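Local coordinates for hypothetical protein TM0894 (Thermotoga maritima, PDB 1ZTC), which is a putative metallo-beta-lactamase-fold hydrolase that binds two nickel ions and may act as an endoribonuclease, at residues L15-G21 with F34-L40. Residues are numbered along the deposited sequence; the frame is centred on the assembly and turned at random.
Sequences LKILVTG and FSTVVYL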
ATOM      1  N   LEU A  15     -14.785  25.080  -4.112  1.00 46.89           N
ATOM      2  CA  LEU A  15     -13.898  23.945  -4.259  1.00 47.24           C
ATOM      3  C   LEU A  15     -13.973  23.008  -3.047  1.00 46.45           C
ATOM      4  O   LEU A  15     -13.998  23.466  -1.908  1.00 44.67           O
ATOM      5  CB  LEU A  15     -12.473  24.446  -4.373  1.00 45.61           C
ATOM      6  CG  LEU A  15     -11.373  23.387  -4.277  1.00 48.29           C
ATOM      7  CD1 LEU A  15     -11.288  22.645  -5.537  1.00 51.91           C
ATOM      8  CD2 LEU A  15     -10.060  24.009  -3.961  1.00 53.66           C
ATOM      9  N   LYS A  16     -14.014  21.710  -3.309  1.00 47.07           N
ATOM     10  CA  LYS A  16     -13.796  20.709  -2.295  1.00 48.25           C
ATOM     11  C   LYS A  16     -12.821  19.672  -2.843  1.00 46.16           C
ATOM     12  O   LYS A  16     -12.990  19.173  -3.952  1.00 45.11           O
ATOM     13  CB  LYS A  16     -15.103  20.053  -1.885  1.00 47.06           C
ATOM     14  CG  LYS A  16     -14.964  19.192  -0.594  1.00 52.56           C
ATOM     15  CD  LYS A  16     -16.288  18.534  -0.152  1.00 58.49           C
ATOM     16  CE  LYS A  16     -16.190  17.726   1.177  1.00 62.33           C
ATOM     17  NZ  LYS A  16     -15.492  18.454   2.290  1.00 70.95           N
ATOM     18  N   ILE A  17     -11.786  19.362  -2.064  1.00 45.24           N
ATOM     19  CA  ILE A  17     -10.879  18.283  -2.398  1.00 45.77           C
ATOM     20  C   ILE A  17     -11.449  16.996  -1.799  1.00 45.51           C
ATOM     21  O   ILE A  17     -11.437  16.809  -0.590  1.00 45.45           O
ATOM     22  CB  ILE A  17      -9.446  18.571  -1.921  1.00 45.97           C
ATOM     23  CG1 ILE A  17      -8.908  19.824  -2.643  1.00 48.64           C
ATOM     24  CG2 ILE A  17      -8.523  17.394  -2.254  1.00 47.27           C
ATOM     25  CD1 ILE A  17      -7.659  20.420  -2.024  1.00 49.59           C
ATOM     26  N   LEU A  18     -11.978  16.122  -2.648  1.00 44.29           N
ATOM     27  CA  LEU A  18     -12.629  14.916  -2.179  1.00 44.04           C
ATOM     28  C   LEU A  18     -11.630  13.859  -1.717  1.00 43.99           C
ATOM     29  O   LEU A  18     -11.883  13.098  -0.772  1.00 43.98           O
ATOM     30  CB  LEU A  18     -13.497  14.334  -3.288  1.00 43.74           C
ATOM     31  CG  LEU A  18     -14.563  15.247  -3.868  1.00 44.65           C
ATOM     32  CD1 LEU A  18     -15.490  14.435  -4.734  1.00 45.65           C
ATOM     33  CD2 LEU A  18     -15.346  15.990  -2.763  1.00 42.87           C
ATOM     34  N   VAL A  19     -10.505  13.817  -2.401  1.00 44.57           N
ATOM     35  CA  VAL A  19      -9.424  12.881  -2.148  1.00 43.70           C
ATOM     36  C   VAL A  19      -8.104  13.610  -2.383  1.00 42.28           C
ATOM     37  O   VAL A  19      -7.932  14.241  -3.411  1.00 41.04           O
ATOM     38  CB  VAL A  19      -9.492  11.724  -3.184  1.00 44.07           C
ATOM     39  CG1 VAL A  19      -8.260  10.835  -3.151  1.00 44.30           C
ATOM     40  CG2 VAL A  19     -10.807  10.934  -3.047  1.00 46.51           C
ATOM     41  N   THR A  20      -7.166  13.496  -1.454  1.00 42.47           N
ATOM     42  CA  THR A  20      -5.771  13.828  -1.756  1.00 43.97           C
ATOM     43  C   THR A  20      -5.061  12.548  -2.169  1.00 44.67           C
ATOM     44  O   THR A  20      -5.124  11.512  -1.495  1.00 44.48           O
ATOM     45  CB  THR A  20      -4.991  14.541  -0.613  1.00 42.50           C
ATOM     46  OG1 THR A  20      -4.915  13.685   0.501  1.00 45.84           O
ATOM     47  CG2 THR A  20      -5.681  15.821  -0.210  1.00 45.00           C
ATOM     48  N   GLY A  21      -4.396  12.622  -3.312  1.00 44.64           N
ATOM     49  CA  GLY A  21      -3.848  11.446  -3.964  1.00 44.21           C
ATOM     50  C   GLY A  21      -2.587  10.932  -3.340  1.00 43.56           C
ATOM     51  O   GLY A  21      -1.997  11.568  -2.469  1.00 43.47           O
ATOM     52  N   PHE A  34      -3.261   6.553  -7.136  1.00 43.82           N
ATOM     53  CA  PHE A  34      -4.550   7.165  -7.106  1.00 44.15           C
ATOM     54  C   PHE A  34      -4.371   8.689  -7.045  1.00 45.40           C
ATOM     55  O   PHE A  34      -3.615   9.228  -6.214  1.00 43.81           O
ATOM     56  CB  PHE A  34      -5.416   6.612  -5.978  1.00 43.30           C
ATOM     57  CG  PHE A  34      -4.917   6.908  -4.607  1.00 41.42           C
ATOM     58  CD1 PHE A  34      -3.853   6.204  -4.079  1.00 42.46           C
ATOM     59  CD2 PHE A  34      -5.502   7.915  -3.832  1.00 43.78           C
ATOM     60  CE1 PHE A  34      -3.376   6.470  -2.778  1.00 45.77           C
ATOM     61  CE2 PHE A  34      -5.033   8.167  -2.556  1.00 44.12           C
ATOM     62  CZ  PHE A  34      -3.962   7.453  -2.039  1.00 47.67           C
ATOM     63  N   SER A  35      -5.073   9.378  -7.936  1.00 44.43           N
ATOM     64  CA  SER A  35      -4.959  10.819  -7.982  1.00 44.66           C
ATOM     65  C   SER A  35      -5.863  11.504  -6.958  1.00 43.77           C
ATOM     66  O   SER A  35      -6.874  10.972  -6.498  1.00 43.26           O
ATOM     67  CB  SER A  35      -5.230  11.373  -9.400  1.00 43.88           C
ATOM     68  OG  SER A  35      -6.608  11.392  -9.719  1.00 43.80           O
ATOM     69  N   THR A  36      -5.451  12.714  -6.626  1.00 44.35           N
ATOM     70  CA  THR A  36      -6.320  13.713  -6.045  1.00 43.42           C
ATOM     71  C   THR A  36      -7.581  13.860  -6.897  1.00 43.34           C
ATOM     72  O   THR A  36      -7.530  13.785  -8.137  1.00 43.47           O
ATOM     73  CB  THR A  36      -5.558  15.026  -6.001  1.00 43.65           C
ATOM     74  OG1 THR A  36      -4.446  14.861  -5.115  1.00 40.97           O
ATOM     75  CG2 THR A  36      -6.450  16.185  -5.512  1.00 44.23           C
ATOM     76  N   VAL A  37      -8.707  14.064  -6.224  1.00 43.36           N
ATOM     77  CA  VAL A  37      -9.999  14.294  -6.874  1.00 43.13           C
ATOM     78  C   VAL A  37     -10.560  15.632  -6.358  1.00 42.71           C
ATOM     79  O   VAL A  37     -10.739  15.844  -5.166  1.00 43.00           O
ATOM     80  CB  VAL A  37     -11.032  13.192  -6.586  1.00 43.78           C
ATOM     81  CG1 VAL A  37     -12.382  13.483  -7.307  1.00 42.58           C
ATOM     82  CG2 VAL A  37     -10.490  11.853  -6.991  1.00 44.19           C
ATOM     83  N   VAL A  38     -10.809  16.516  -7.305  1.00 44.04           N
ATOM     84  CA  VAL A  38     -11.280  17.870  -7.070  1.00 44.84           C
ATOM     85  C   VAL A  38     -12.724  17.979  -7.545  1.00 45.09           C
ATOM     86  O   VAL A  38     -13.069  17.532  -8.646  1.00 43.43           O
ATOM     87  CB  VAL A  38     -10.375  18.877  -7.842  1.00 43.92           C
ATOM     88  CG1 VAL A  38     -10.998  20.236  -7.962  1.00 50.25           C
ATOM     89  CG2 VAL A  38      -9.019  18.963  -7.120  1.00 49.35           C
ATOM     90  N   TYR A  39     -13.549  18.567  -6.685  1.00 45.40           N
ATOM     91  CA  TYR A  39     -14.948  18.794  -6.949  1.00 45.10           C
ATOM     92  C   TYR A  39     -15.221  20.297  -6.893  1.00 44.85           C
ATOM     93  O   TYR A  39     -14.741  20.986  -5.986  1.00 43.84           O
ATOM     94  CB  TYR A  39     -15.780  18.080  -5.897  1.00 45.69           C
ATOM     95  CG  TYR A  39     -17.283  18.326  -5.983  1.00 46.54           C
ATOM     96  CD1 TYR A  39     -18.040  17.752  -6.984  1.00 46.97           C
ATOM     97  CD2 TYR A  39     -17.937  19.112  -5.042  1.00 50.05           C
ATOM     98  CE1 TYR A  39     -19.379  17.951  -7.060  1.00 44.73           C
ATOM     99  CE2 TYR A  39     -19.305  19.312  -5.115  1.00 47.96           C
ATOM    100  CZ  TYR A  39     -20.021  18.712  -6.122  1.00 46.78           C
ATOM    101  OH  TYR A  39     -21.387  18.884  -6.225  1.00 48.91           O
ATOM    102  N   LEU A  40     -15.967  20.793  -7.880  1.00 43.81           N
ATOM    103  CA  LEU A  40     -16.322  22.201  -7.967  1.00 45.07           C
ATOM    104  C   LEU A  40     -17.802  22.358  -8.225  1.00 45.03           C
ATOM    105  O   LEU A  40     -18.373  21.629  -9.038  1.00 44.17           O
ATOM    106  CB  LEU A  40     -15.576  22.876  -9.106  1.00 45.56           C
ATOM    107  CG  LEU A  40     -14.057  22.812  -9.064  1.00 47.61           C
ATOM    108  CD1 LEU A  40     -13.485  23.059 -10.449  1.00 50.05           C
ATOM    109  CD2 LEU A  40     -13.521  23.852  -8.080  1.00 53.98           C
TER
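Phe34 lies in the loop that leads into strand 37-42, laying one ring face over Gly21 C while Val19 CG1 meets the ring edge, 4.1 Å from Phe34 CD2. A CB at Gly21 would clash with the backbone of residues 34-36; Gly21 CA already lies 3.2 Å from Phe34 O. Ser35 turns away from residues 15-21, and its side chain lies about 5 Å from a bound nickel. Thr36 OG1 accepts a hydrogen bond from Gly21 N (2.9 Å) and is also hydrogen-bonded to Phe209 O, just past strand 206-208. At Val37 the antiparallel register slips by one residue in a classic beta bulge: Val37 O accepts hydrogen bonds from Leu18 N at 2.8 Å and, weakly, Val19 N at 3.4 Å, while Val37 N donates one to Val19 O at 2.9 Å. At the bulge Leu18 CG packs 3.7 Å from Tyr39 CB, against helix 57-67, where Leu18 meets Phe64. Val38 lies on the other face, its CG1 3.4 Å from Leu15 CD1. Tyr39 restores regular pairing through two 2.9 Å hydrogen bonds, Lys16 N to Tyr39 O and Tyr39 N to Lys16 O. Leu40 CD2 then closes on Leu15 CD1 at 3.6 Å. Main-chain hydrogen bonds and apolar side chains on both faces thus join strand 13-19, the sheet's edge within this chain, to its neighbour, and hold residues 34-36 near the dinuclear nickel site without ligating it.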